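Local atomic coordinates of concanavalin B (Canavalia ensiformis, PDB entry 6CAF), a protein that may act as a carbohydrate-binding protein of jack bean and belongs to glycosyl hydrolase family 18, the family of the plant class III chitinases. Residues Y208-F213 against N246-L251; T30-Y35 against A285-W290; S59-F64 against L106-P111. All coordinates share one frame; numbering follows the deposited sequence.

Contact 1. Residues Y208-F213 against N246-L251; sequences YIFVRF and NLFLEL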
ATOM      1  N   TYR A 208      -1.574   1.701   9.180  1.00 11.31           N
ATOM      2  CA  TYR A 208      -0.273   1.305   8.682  1.00 11.39           C
ATOM      3  C   TYR A 208       0.295   2.411   7.811  1.00 10.52           C
ATOM      4  O   TYR A 208      -0.448   3.027   7.027  1.00 11.48           O
ATOM      5  CB  TYR A 208      -0.365   0.077   7.797  1.00 13.00           C
ATOM      6  CG  TYR A 208      -0.910  -1.170   8.396  1.00 14.62           C
ATOM      7  CD1 TYR A 208      -0.557  -1.582   9.654  1.00 18.75           C
ATOM      8  CD2 TYR A 208      -1.700  -2.014   7.620  1.00 17.95           C
ATOM      9  CE1 TYR A 208      -1.037  -2.790  10.179  1.00 23.69           C
ATOM     10  CE2 TYR A 208      -2.137  -3.241   8.089  1.00 20.28           C
ATOM     11  CZ  TYR A 208      -1.842  -3.613   9.395  1.00 23.60           C
ATOM     12  OH  TYR A 208      -2.310  -4.843   9.827  1.00 32.00           O
ATOM     13  N   ILE A 209       1.610   2.596   7.907  1.00 10.71           N
ATOM     14  CA  ILE A 209       2.321   3.525   7.051  1.00 10.69           C
ATOM     15  C   ILE A 209       3.418   2.751   6.329  1.00 10.60           C
ATOM     16  O   ILE A 209       4.274   2.127   6.963  1.00 11.42           O
ATOM     17  CB  ILE A 209       2.965   4.664   7.870  1.00 11.83           C
ATOM     18  CG1 ILE A 209       1.929   5.387   8.734  1.00 14.42           C
ATOM     19  CG2 ILE A 209       3.721   5.611   6.973  1.00 12.39           C
ATOM     20  CD1 ILE A 209       0.922   6.166   7.961  1.00 16.60           C
ATOM     21  N   PHE A 210       3.360   2.782   5.002  1.00  9.97           N
ATOM     22  CA  PHE A 210       4.303   2.114   4.124  1.00 10.36           C
ATOM     23  C   PHE A 210       5.214   3.181   3.511  1.00 10.38           C
ATOM     24  O   PHE A 210       4.840   3.842   2.551  1.00 12.50           O
ATOM     25  CB  PHE A 210       3.525   1.373   3.027  1.00 10.97           C
ATOM     26  CG  PHE A 210       2.685   0.240   3.525  1.00 11.24           C
ATOM     27  CD1 PHE A 210       1.400   0.443   3.977  1.00 12.56           C
ATOM     28  CD2 PHE A 210       3.195  -1.045   3.566  1.00 12.48           C
ATOM     29  CE1 PHE A 210       0.635  -0.608   4.430  1.00 13.50           C
ATOM     30  CE2 PHE A 210       2.428  -2.101   4.025  1.00 13.38           C
ATOM     31  CZ  PHE A 210       1.153  -1.876   4.496  1.00 13.75           C
ATOM     32  N   VAL A 211       6.375   3.388   4.110  1.00 10.53           N
ATOM     33  CA  VAL A 211       7.225   4.483   3.696  1.00 10.14           C
ATOM     34  C   VAL A 211       8.009   4.071   2.458  1.00 10.81           C
ATOM     35  O   VAL A 211       8.691   3.043   2.462  1.00 11.61           O
ATOM     36  CB  VAL A 211       8.173   4.857   4.828  1.00 11.81           C
ATOM     37  CG1 VAL A 211       9.081   6.003   4.395  1.00 12.67           C
ATOM     38  CG2 VAL A 211       7.412   5.263   6.082  1.00 12.86           C
ATOM     39  N   ARG A 212       7.939   4.894   1.419  1.00 10.88           N
ATOM     40  CA  ARG A 212       8.580   4.564   0.150  1.00 11.45           C
ATOM     41  C   ARG A 212      10.042   4.977   0.142  1.00 12.25           C
ATOM     42  O   ARG A 212      10.388   6.124  -0.156  1.00 13.33           O
ATOM     43  CB  ARG A 212       7.817   5.208  -1.006  1.00 11.96           C
ATOM     44  CG  ARG A 212       6.419   4.669  -1.159  1.00 14.41           C
ATOM     45  CD  ARG A 212       5.689   5.216  -2.365  1.00 16.14           C
ATOM     46  NE  ARG A 212       5.102   6.490  -2.082  1.00 18.68           N
ATOM     47  CZ  ARG A 212       5.538   7.664  -2.510  1.00 18.03           C
ATOM     48  NH1 ARG A 212       6.594   7.758  -3.275  1.00 24.05           N
ATOM     49  NH2 ARG A 212       4.894   8.748  -2.147  1.00 26.42           N
ATOM     50  N   PHE A 213      10.881   4.025   0.507  1.00 12.27           N
ATOM     51  CA  PHE A 213      12.319   4.261   0.616  1.00 13.07           C
ATOM     52  C   PHE A 213      13.005   4.018  -0.737  1.00 13.48           C
ATOM     53  O   PHE A 213      13.882   3.179  -0.868  1.00 16.19           O
ATOM     54  CB  PHE A 213      12.949   3.351   1.697  1.00 14.39           C
ATOM     55  CG  PHE A 213      12.544   3.699   3.112  1.00 12.58           C
ATOM     56  CD1 PHE A 213      13.094   4.787   3.762  1.00 14.80           C
ATOM     57  CD2 PHE A 213      11.644   2.929   3.792  1.00 12.97           C
ATOM     58  CE1 PHE A 213      12.762   5.084   5.071  1.00 15.98           C
ATOM     59  CE2 PHE A 213      11.310   3.226   5.084  1.00 13.25           C
ATOM     60  CZ  PHE A 213      11.843   4.323   5.713  1.00 15.07           C
ATOM     61  N   ASN A 246       3.416  -0.369  13.299  1.00 12.41           N
ATOM     62  CA  ASN A 246       2.622   0.191  12.220  1.00 12.27           C
ATOM     63  C   ASN A 246       3.442   0.735  11.060  1.00 11.16           C
ATOM     64  O   ASN A 246       2.848   1.326  10.169  1.00 13.46           O
ATOM     65  CB  ASN A 246       1.653   1.249  12.740  1.00 14.06           C
ATOM     66  CG  ASN A 246       2.322   2.380  13.498  1.00 13.54           C
ATOM     67  OD1 ASN A 246       3.535   2.557  13.464  1.00 12.97           O
ATOM     68  ND2 ASN A 246       1.491   3.182  14.197  1.00 15.40           N
ATOM     69  N   LEU A 247       4.759   0.500  11.073  1.00 11.57           N
ATOM     70  CA  LEU A 247       5.645   1.032  10.047  1.00 11.59           C
ATOM     71  C   LEU A 247       6.204  -0.081   9.184  1.00 11.26           C
ATOM     72  O   LEU A 247       6.718  -1.086   9.681  1.00 12.14           O
ATOM     73  CB  LEU A 247       6.790   1.814  10.639  1.00 12.90           C
ATOM     74  CG  LEU A 247       6.473   3.025  11.452  1.00 16.07           C
ATOM     75  CD1 LEU A 247       7.771   3.692  11.892  1.00 17.68           C
ATOM     76  CD2 LEU A 247       5.620   3.963  10.661  1.00 19.55           C
ATOM     77  N   PHE A 248       6.093   0.131   7.880  1.00 11.10           N
ATOM     78  CA  PHE A 248       6.628  -0.785   6.911  1.00 10.90           C
ATOM     79  C   PHE A 248       7.605  -0.057   6.009  1.00 11.43           C
ATOM     80  O   PHE A 248       7.424   1.143   5.751  1.00 12.12           O
ATOM     81  CB  PHE A 248       5.541  -1.322   5.990  1.00 11.52           C
ATOM     82  CG  PHE A 248       4.497  -2.172   6.634  1.00 13.36           C
ATOM     83  CD1 PHE A 248       3.504  -1.608   7.412  1.00 15.48           C
ATOM     84  CD2 PHE A 248       4.451  -3.549   6.382  1.00 17.09           C
ATOM     85  CE1 PHE A 248       2.493  -2.385   7.936  1.00 19.25           C
ATOM     86  CE2 PHE A 248       3.451  -4.335   6.933  1.00 20.67           C
ATOM     87  CZ  PHE A 248       2.456  -3.731   7.688  1.00 21.23           C
ATOM     88  N   LEU A 249       8.596  -0.786   5.493  1.00 10.77           N
ATOM     89  CA  LEU A 249       9.430  -0.260   4.414  1.00 10.90           C
ATOM     90  C   LEU A 249       8.839  -0.678   3.085  1.00 11.10           C
ATOM     91  O   LEU A 249       8.745  -1.883   2.794  1.00 12.89           O
ATOM     92  CB  LEU A 249      10.857  -0.797   4.458  1.00 12.16           C
ATOM     93  CG  LEU A 249      11.650  -0.489   5.711  1.00 13.39           C
ATOM     94  CD1 LEU A 249      11.457  -1.599   6.742  1.00 14.11           C
ATOM     95  CD2 LEU A 249      13.129  -0.400   5.368  1.00 18.32           C
ATOM     96  N   GLU A 250       8.462   0.290   2.247  1.00 10.96           N
ATOM     97  CA  GLU A 250       8.083  -0.008   0.872  1.00 10.51           C
ATOM     98  C   GLU A 250       9.325   0.125   0.007  1.00 11.32           C
ATOM     99  O   GLU A 250      10.008   1.153   0.041  1.00 12.11           O
ATOM    100  CB  GLU A 250       6.963   0.879   0.352  1.00 11.67           C
ATOM    101  CG  GLU A 250       6.594   0.519  -1.059  1.00 11.63           C
ATOM    102  CD  GLU A 250       5.424   1.293  -1.588  1.00 12.39           C
ATOM    103  OE1 GLU A 250       4.423   1.371  -0.849  1.00 13.42           O
ATOM    104  OE2 GLU A 250       5.452   1.717  -2.765  1.00 13.78           O
ATOM    105  N   LEU A 251       9.594  -0.939  -0.736  1.00 11.10           N
ATOM    106  CA  LEU A 251      10.838  -1.084  -1.472  1.00 11.09           C
ATOM    107  C   LEU A 251      10.536  -1.594  -2.872  1.00 11.41           C
ATOM    108  O   LEU A 251       9.529  -2.279  -3.108  1.00 12.31           O
ATOM    109  CB  LEU A 251      11.704  -2.127  -0.764  1.00 12.10           C
ATOM    110  CG  LEU A 251      12.179  -1.743   0.646  1.00 13.58           C
ATOM    111  CD1 LEU A 251      12.825  -2.937   1.331  1.00 15.70           C
ATOM    112  CD2 LEU A 251      13.081  -0.542   0.565  1.00 15.67           C
TER

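Contact 2. Residues T30-Y35 against A285-W290; sequences TEIAVY and AGIALW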
ATOM      1  N   THR A  30       8.101 -10.380  10.216  1.00 17.97           N
ATOM      2  CA  THR A  30       7.890  -9.614   9.003  1.00 16.72           C
ATOM      3  C   THR A  30       6.624 -10.064   8.263  1.00 16.89           C
ATOM      4  O   THR A  30       6.477 -11.240   7.934  1.00 19.53           O
ATOM      5  CB  THR A  30       9.117  -9.813   8.062  1.00 16.60           C
ATOM      6  OG1 THR A  30      10.270  -9.174   8.615  1.00 16.45           O
ATOM      7  CG2 THR A  30       8.889  -9.269   6.657  1.00 16.68           C
ATOM      8  N   GLU A  31       5.771  -9.105   7.936  1.00 14.42           N
ATOM      9  CA  GLU A  31       4.663  -9.309   7.011  1.00 15.09           C
ATOM     10  C   GLU A  31       5.022  -8.632   5.698  1.00 12.87           C
ATOM     11  O   GLU A  31       5.614  -7.563   5.725  1.00 14.91           O
ATOM     12  CB  GLU A  31       3.362  -8.731   7.592  1.00 19.27           C
ATOM     13  CG  GLU A  31       2.900  -9.447   8.861  1.00 24.75           C
ATOM     14  CD  GLU A  31       1.650  -8.837   9.510  1.00 34.37           C
ATOM     15  OE1 GLU A  31       1.303  -7.670   9.232  1.00 66.62           O
ATOM     16  OE2 GLU A  31       1.038  -9.543  10.320  1.00 78.06           O
ATOM     17  N   ILE A  32       4.602  -9.214   4.576  1.00 12.04           N
ATOM     18  CA  ILE A  32       4.925  -8.653   3.283  1.00 11.70           C
ATOM     19  C   ILE A  32       3.643  -8.254   2.554  1.00 11.23           C
ATOM     20  O   ILE A  32       2.706  -9.050   2.411  1.00 12.46           O
ATOM     21  CB  ILE A  32       5.725  -9.654   2.427  1.00 12.63           C
ATOM     22  CG1 ILE A  32       6.954 -10.137   3.193  1.00 13.39           C
ATOM     23  CG2 ILE A  32       6.097  -9.015   1.092  1.00 13.08           C
ATOM     24  CD1 ILE A  32       7.802 -11.148   2.430  1.00 16.19           C
ATOM     25  N   ALA A  33       3.637  -7.024   2.060  1.00 10.67           N
ATOM     26  CA  ALA A  33       2.567  -6.531   1.210  1.00 10.81           C
ATOM     27  C   ALA A  33       3.110  -6.404  -0.221  1.00 10.34           C
ATOM     28  O   ALA A  33       4.322  -6.243  -0.420  1.00 11.55           O
ATOM     29  CB  ALA A  33       2.128  -5.151   1.700  1.00 11.87           C
ATOM     30  N   VAL A  34       2.202  -6.432  -1.193  1.00 10.15           N
ATOM     31  CA  VAL A  34       2.611  -6.288  -2.574  1.00 10.46           C
ATOM     32  C   VAL A  34       1.547  -5.546  -3.359  1.00 10.23           C
ATOM     33  O   VAL A  34       0.349  -5.684  -3.086  1.00 10.97           O
ATOM     34  CB  VAL A  34       2.894  -7.665  -3.200  1.00 10.92           C
ATOM     35  CG1 VAL A  34       1.629  -8.498  -3.352  1.00 11.99           C
ATOM     36  CG2 VAL A  34       3.645  -7.568  -4.519  1.00 12.39           C
ATOM     37  N   TYR A  35       2.001  -4.767  -4.332  1.00 10.74           N
ATOM     38  CA  TYR A  35       1.131  -4.091  -5.279  1.00 10.57           C
ATOM     39  C   TYR A  35       0.836  -4.985  -6.476  1.00 10.94           C
ATOM     40  O   TYR A  35       1.737  -5.560  -7.090  1.00 12.22           O
ATOM     41  CB  TYR A  35       1.756  -2.799  -5.757  1.00 11.08           C
ATOM     42  CG  TYR A  35       1.863  -1.712  -4.715  1.00 10.71           C
ATOM     43  CD1 TYR A  35       2.916  -1.679  -3.813  1.00 11.10           C
ATOM     44  CD2 TYR A  35       0.914  -0.726  -4.625  1.00 11.27           C
ATOM     45  CE1 TYR A  35       3.035  -0.685  -2.864  1.00 10.33           C
ATOM     46  CE2 TYR A  35       1.035   0.279  -3.692  1.00 10.81           C
ATOM     47  CZ  TYR A  35       2.068   0.315  -2.818  1.00 10.57           C
ATOM     48  OH  TYR A  35       2.140   1.354  -1.903  1.00 11.67           O
ATOM     49  N   ALA A 285       6.727  -3.466  11.195  1.00 12.27           N
ATOM     50  CA  ALA A 285       5.712  -4.423  10.840  1.00 12.37           C
ATOM     51  C   ALA A 285       6.075  -5.303   9.649  1.00 13.00           C
ATOM     52  O   ALA A 285       5.540  -6.410   9.491  1.00 15.79           O
ATOM     53  CB  ALA A 285       4.406  -3.703  10.550  1.00 14.55           C
ATOM     54  N   GLY A 286       6.945  -4.813   8.771  1.00 11.84           N
ATOM     55  CA  GLY A 286       7.260  -5.588   7.578  1.00 12.30           C
ATOM     56  C   GLY A 286       7.632  -4.701   6.420  1.00 11.30           C
ATOM     57  O   GLY A 286       8.119  -3.568   6.588  1.00 11.67           O
ATOM     58  N   ILE A 287       7.419  -5.247   5.230  1.00 11.47           N
ATOM     59  CA  ILE A 287       7.813  -4.581   4.024  1.00 11.79           C
ATOM     60  C   ILE A 287       6.682  -4.640   3.006  1.00 11.89           C
ATOM     61  O   ILE A 287       5.816  -5.525   3.072  1.00 13.17           O
ATOM     62  CB  ILE A 287       9.088  -5.182   3.413  1.00 14.22           C
ATOM     63  CG1 ILE A 287       8.894  -6.598   2.960  1.00 15.32           C
ATOM     64  CG2 ILE A 287      10.267  -5.069   4.383  1.00 14.75           C
ATOM     65  CD1 ILE A 287      10.091  -7.186   2.220  1.00 17.80           C
ATOM     66  N   ALA A 288       6.694  -3.687   2.078  1.00 11.11           N
ATOM     67  CA  ALA A 288       5.852  -3.745   0.901  1.00 11.37           C
ATOM     68  C   ALA A 288       6.726  -3.728  -0.325  1.00 11.28           C
ATOM     69  O   ALA A 288       7.751  -3.059  -0.344  1.00 12.53           O
ATOM     70  CB  ALA A 288       4.882  -2.565   0.834  1.00 12.80           C
ATOM     71  N   LEU A 289       6.300  -4.456  -1.350  1.00 11.01           N
ATOM     72  CA  LEU A 289       7.064  -4.546  -2.584  1.00 10.86           C
ATOM     73  C   LEU A 289       6.303  -3.950  -3.768  1.00 11.49           C
ATOM     74  O   LEU A 289       5.173  -4.369  -4.096  1.00 11.98           O
ATOM     75  CB  LEU A 289       7.433  -5.990  -2.875  1.00 12.03           C
ATOM     76  CG  LEU A 289       8.366  -6.610  -1.836  1.00 13.40           C
ATOM     77  CD1 LEU A 289       8.540  -8.104  -2.054  1.00 16.32           C
ATOM     78  CD2 LEU A 289       9.695  -5.918  -1.813  1.00 17.10           C
ATOM     79  N   TRP A 290       6.969  -2.972  -4.393  1.00 11.88           N
ATOM     80  CA  TRP A 290       6.562  -2.429  -5.671  1.00 12.50           C
ATOM     81  C   TRP A 290       7.370  -3.192  -6.725  1.00 13.39           C
ATOM     82  O   TRP A 290       8.590  -2.992  -6.789  1.00 13.90           O
ATOM     83  CB  TRP A 290       6.862  -0.916  -5.752  1.00 14.52           C
ATOM     84  CG  TRP A 290       6.553  -0.380  -7.100  1.00 16.28           C
ATOM     85  CD1 TRP A 290       7.446  -0.044  -8.051  1.00 23.28           C
ATOM     86  CD2 TRP A 290       5.259  -0.259  -7.688  1.00 16.62           C
ATOM     87  NE1 TRP A 290       6.779   0.297  -9.233  1.00 26.35           N
ATOM     88  CE2 TRP A 290       5.429   0.204  -9.013  1.00 21.29           C
ATOM     89  CE3 TRP A 290       3.957  -0.393  -7.196  1.00 20.04           C
ATOM     90  CZ2 TRP A 290       4.343   0.448  -9.871  1.00 27.60           C
ATOM     91  CZ3 TRP A 290       2.875  -0.144  -8.057  1.00 23.45           C
ATOM     92  CH2 TRP A 290       3.068   0.275  -9.367  1.00 24.04           C
TER

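Contact 3. Residues S59-F64 against L106-P111; sequences SFLDKF and LALGGP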
ATOM      1  N   SER A  59      -4.276  -2.097  -7.379  1.00 10.39           N
ATOM      2  CA  SER A  59      -3.658  -0.820  -7.703  1.00 12.22           C
ATOM      3  C   SER A  59      -3.920  -0.426  -9.150  1.00 11.62           C
ATOM      4  O   SER A  59      -3.486  -1.152 -10.043  1.00 13.47           O
ATOM      5  CB  SER A  59      -2.159  -0.962  -7.467  1.00 14.56           C
ATOM      6  OG  SER A  59      -1.899  -1.362  -6.114  1.00 15.74           O
ATOM      7  N   PHE A  60      -4.607   0.671  -9.447  1.00 11.18           N
ATOM      8  CA  PHE A  60      -5.031   1.739  -8.564  1.00 10.98           C
ATOM      9  C   PHE A  60      -6.378   2.294  -9.007  1.00 11.23           C
ATOM     10  O   PHE A  60      -6.679   2.306 -10.196  1.00 12.63           O
ATOM     11  CB  PHE A  60      -4.070   2.933  -8.647  1.00 12.18           C
ATOM     12  CG  PHE A  60      -2.674   2.643  -8.147  1.00 11.49           C
ATOM     13  CD1 PHE A  60      -2.372   2.746  -6.807  1.00 12.12           C
ATOM     14  CD2 PHE A  60      -1.686   2.248  -9.015  1.00 12.50           C
ATOM     15  CE1 PHE A  60      -1.112   2.490  -6.340  1.00 12.71           C
ATOM     16  CE2 PHE A  60      -0.410   2.002  -8.559  1.00 13.55           C
ATOM     17  CZ  PHE A  60      -0.131   2.108  -7.221  1.00 12.96           C
ATOM     18  N   LEU A  61      -7.134   2.824  -8.044  1.00 11.25           N
ATOM     19  CA  LEU A  61      -8.236   3.753  -8.345  1.00 10.75           C
ATOM     20  C   LEU A  61      -7.575   5.122  -8.495  1.00 11.77           C
ATOM     21  O   LEU A  61      -7.150   5.724  -7.514  1.00 11.79           O
ATOM     22  CB  LEU A  61      -9.266   3.746  -7.235  1.00 11.45           C
ATOM     23  CG  LEU A  61     -10.559   4.462  -7.594  1.00 12.45           C
ATOM     24  CD1 LEU A  61     -11.451   3.575  -8.443  1.00 13.53           C
ATOM     25  CD2 LEU A  61     -11.278   4.923  -6.351  1.00 13.94           C
ATOM     26  N   ASP A  62      -7.388   5.557  -9.746  1.00 13.35           N
ATOM     27  CA  ASP A  62      -6.550   6.700 -10.037  1.00 14.06           C
ATOM     28  C   ASP A  62      -7.209   7.827 -10.798  1.00 14.04           C
ATOM     29  O   ASP A  62      -6.505   8.752 -11.201  1.00 16.31           O
ATOM     30  CB  ASP A  62      -5.289   6.279 -10.762  1.00 18.13           C
ATOM     31  CG  ASP A  62      -5.553   5.745 -12.118  1.00 21.64           C
ATOM     32  OD1 ASP A  62      -6.710   5.579 -12.551  1.00 23.85           O
ATOM     33  OD2 ASP A  62      -4.560   5.461 -12.808  1.00 38.16           O
ATOM     34  N   LYS A  63      -8.533   7.805 -10.920  1.00 13.25           N
ATOM     35  CA  LYS A  63      -9.265   8.856 -11.616  0.50 14.53           C
ATOM     36  C   LYS A  63     -10.491   9.209 -10.786  1.00 13.61           C
ATOM     37  O   LYS A  63     -11.513   8.530 -10.834  1.00 15.71           O
ATOM     38  CB  LYS A  63      -9.640   8.444 -13.034  0.50 19.84           C
ATOM     39  CG  LYS A  63      -8.510   8.638 -14.027  0.50 21.81           C
ATOM     40  CD  LYS A  63      -8.827   8.000 -15.371  0.50 27.08           C
ATOM     41  CE  LYS A  63      -7.969   6.766 -15.585  0.50 40.39           C
ATOM     42  NZ  LYS A  63      -8.525   5.530 -14.963  0.50 25.07           N
ATOM     43  N   PHE A  64     -10.351  10.260  -9.989  1.00 13.46           N
ATOM     44  CA  PHE A  64     -11.436  10.728  -9.155  1.00 13.27           C
ATOM     45  C   PHE A  64     -11.190  12.187  -8.830  1.00 13.02           C
ATOM     46  O   PHE A  64     -10.060  12.659  -8.946  1.00 14.28           O
ATOM     47  CB  PHE A  64     -11.656   9.840  -7.919  1.00 12.80           C
ATOM     48  CG  PHE A  64     -10.478   9.716  -7.005  1.00 11.88           C
ATOM     49  CD1 PHE A  64     -10.220  10.660  -6.040  1.00 12.34           C
ATOM     50  CD2 PHE A  64      -9.666   8.595  -7.059  1.00 12.70           C
ATOM     51  CE1 PHE A  64      -9.170  10.538  -5.172  1.00 12.38           C
ATOM     52  CE2 PHE A  64      -8.604   8.463  -6.186  1.00 13.30           C
ATOM     53  CZ  PHE A  64      -8.365   9.429  -5.245  1.00 12.77           C
ATOM     54  N   LEU A 106      -7.896  -1.795  -1.527  1.00 10.28           N
ATOM     55  CA  LEU A 106      -7.895  -0.957  -2.711  1.00 10.43           C
ATOM     56  C   LEU A 106      -6.927   0.194  -2.519  1.00  9.74           C
ATOM     57  O   LEU A 106      -7.026   0.916  -1.526  1.00 11.20           O
ATOM     58  CB  LEU A 106      -9.296  -0.394  -2.999  1.00 10.62           C
ATOM     59  CG  LEU A 106      -9.396   0.465  -4.244  1.00 11.34           C
ATOM     60  CD1 LEU A 106      -9.162  -0.318  -5.514  1.00 12.89           C
ATOM     61  CD2 LEU A 106     -10.738   1.171  -4.270  1.00 13.19           C
ATOM     62  N   ALA A 107      -6.003   0.352  -3.458  1.00  9.94           N
ATOM     63  CA  ALA A 107      -5.077   1.481  -3.416  1.00 10.13           C
ATOM     64  C   ALA A 107      -5.593   2.640  -4.262  1.00 10.54           C
ATOM     65  O   ALA A 107      -5.912   2.483  -5.449  1.00 12.12           O
ATOM     66  CB  ALA A 107      -3.707   1.065  -3.898  1.00 11.34           C
ATOM     67  N   LEU A 108      -5.651   3.811  -3.630  1.00  9.65           N
ATOM     68  CA  LEU A 108      -5.944   5.050  -4.294  1.00 10.29           C
ATOM     69  C   LEU A 108      -4.671   5.687  -4.784  1.00 10.25           C
ATOM     70  O   LEU A 108      -3.667   5.698  -4.071  1.00 11.86           O
ATOM     71  CB  LEU A 108      -6.589   6.039  -3.300  1.00 11.34           C
ATOM     72  CG  LEU A 108      -7.738   5.534  -2.445  1.00 11.74           C
ATOM     73  CD1 LEU A 108      -8.235   6.632  -1.533  1.00 12.84           C
ATOM     74  CD2 LEU A 108      -8.861   5.022  -3.321  1.00 13.83           C
ATOM     75  N   GLY A 109      -4.746   6.292  -5.971  1.00 10.97           N
ATOM     76  CA  GLY A 109      -3.679   7.172  -6.423  1.00 12.02           C
ATOM     77  C   GLY A 109      -2.694   6.451  -7.323  1.00 11.79           C
ATOM     78  O   GLY A 109      -3.063   5.951  -8.379  1.00 13.89           O
ATOM     79  N   GLY A 110      -1.436   6.400  -6.888  1.00 11.91           N
ATOM     80  CA  GLY A 110      -0.370   5.781  -7.651  1.00 13.46           C
ATOM     81  C   GLY A 110       0.374   6.758  -8.535  1.00 14.01           C
ATOM     82  O   GLY A 110       0.199   7.973  -8.451  1.00 14.92           O
ATOM     83  N   PRO A 111       1.228   6.230  -9.400  1.00 16.90           N
ATOM     84  CA  PRO A 111       2.137   7.075 -10.182  1.00 19.46           C
ATOM     85  C   PRO A 111       1.521   7.731 -11.403  1.00 20.11           C
ATOM     86  O   PRO A 111       2.171   8.560 -12.032  1.00 26.35           O
ATOM     87  CB  PRO A 111       3.227   6.103 -10.619  1.00 19.95           C
ATOM     88  CG  PRO A 111       2.576   4.776 -10.587  1.00 31.77           C
ATOM     89  CD  PRO A 111       1.591   4.806  -9.470  1.00 17.47           C
TER

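Contact 1. Residues Y208-F213 against N246-L251
F248 packs against two aromatic rings of the neighbouring strand. With F210 it makes an offset stack, ring centres 4.1 Å apart and planes 23° from parallel. F210 CE2 sits over one face of F248, 3.3 Å from F248 CG. Both side chains leave their strands the same way, CG anti to the carbonyl carbon (chi1 -66° in F210, -65° in F248), which brings the rings side by side. The Y208 pair is edge-to-face: the F248 edge meets the Y208 face, F248 CE1 lying 3.6 Å from Y208 CD1. An alanine in place of F248 would probably leave a gap beside F210 and take away the edge that meets the Y208 face, letting these rings shift.

The backbones pair in parallel through five hydrogen bonds. I209 N gives to N246 O and F248 N to I209 O. V211 N then gives to F248 O, E250 N to V211 O and F213 N to E250 O. This is the parallel strand pair of a beta-alpha-beta unit of the TIM barrel, with helix 227-239 as the crossover. F248, F210 and E250 point into the barrel.

On the opposite face the contacts are apolar, and V211, F213, L247 and L249 also touch that helix. F213 CE2 reaches L249 CG at 3.8 Å, and V211 CG1 lies over one face of the F213 ring. On the same face I209 CB meets L247 CD2 at 3.9 Å.

The charged pair does not bond. The carboxylate of E250 lies alongside the R212 chain, E250 OE2 3.5 Å from R212 CG. The chain of R212 bends at chi3, and its NE gives a hydrogen bond to A187 O. E250 OE1 is hydrogen-bonded to Y35 OH, and E250 OE2 to Y214 OH.

Contact 2. Residues T30-Y35 against A285-W290
The ring of Y35 meets the indole of W290 in an offset edge-to-face pair. The W290 edge is turned toward the Y35 face, with the planes at 71°. The near point is W290 CE3, 3.5 Å from Y35 CG, and Y35 CG lies at the W290 edge, near the indole plane. W290 CG is anti to its backbone N (chi1 175°), and the end of the indole comes back toward Y35. At the edge of the Y35 ring, close to its plane, lies L289 O, 3.5 Å from Y35 CD1. That oxygen also accepts the backbone hydrogen bond of Y35 N. Inside the barrel, Y35 OH is hydrogen-bonded to H152 as well as to E250.

The strands run parallel and are joined by four more backbone bonds. The shortest are A33 N to I287 O and L289 N to A33 O, both 2.8 Å. G286 has backbone angles that call for glycine, and a side chain there would strike E31 O. On the barrel interior A33 CB touches A288 CB at 3.9 Å. On the outer face I32 CG1 lies beside I287 CG1 at 4.0 Å, and I32 CG2 meets L289 CD1.

This pairing of the first and last barrel strands closes the TIM barrel. Helix 300-308 covers the outer face at T30, I32 and L289. Strand 55-64 flanks 31-36 on its other side, and strand 247-252 flanks 284-290.

Contact 3. Residues S59-F64 against L106-P111
F60 lies against the end of segment 106-111, G109 to P111. G110 CA sits over the centre of one ring face, 3.6 Å from the ring centroid and 9° off the normal, a CH-pi contact. The opposite face carries S59 CB of its own strand. The nearest approach of the side chain is F60 CB to G109 O, 3.2 Å. F60 CE2 also meets P111 CD at 3.6 Å, the two side chains crossing at about a right angle. F60 CD1 touches A107 CB at the same distance. A side chain on G110 would strike the ring, and its backbone angles also call for glycine.

Two backbone hydrogen bonds hold the parallel strands here. L61 N gives to A107 O, and G109 N to L61 O; the second is nearly straight at 173°. The short pieces 59-61 and 106-109 cross at 61°. They belong to the beta-alpha-beta unit of strand 55-64, helix 91-99 and strand 103-109 in the TIM barrel. A cis peptide bond joins S59 to F60, as is known in family 18 barrels.

On the outer face L61 and L108 lie side by side, L61 CD2 3.9 Å from L108 CD2. L61 CB also meets L106 CD2. Further out, F64 CE2 packs on L108 CB at 4.3 Å, and helix 120-135 covers F64 and L106. S59 OG is hydrogen-bonded to F57 O. G110 O takes a hydrogen bond from Y115 OH, while P111 touches Q156.

All three contacts belong to one curled parallel sheet, the TIM barrel. Contact 2 joins the N-terminal strand to the last one and encloses the other two along the chain. Contact 3 comes first inside that loop and contact 1 follows. Contacts 1 and 2 have centres 8 Å apart and lie on neighbouring strands, 247-252 and 284-290. The Y35-E250 pair joins them. Contact 3 lies about 18 Å from contact 2, centre to centre, yet W290 and Y35 touch F60. Contacts 1 and 3 do not touch; their centres are about 17 Å apart. Contact 2 thus closes the ring of strands, while contacts 1 and 3 are joins within it.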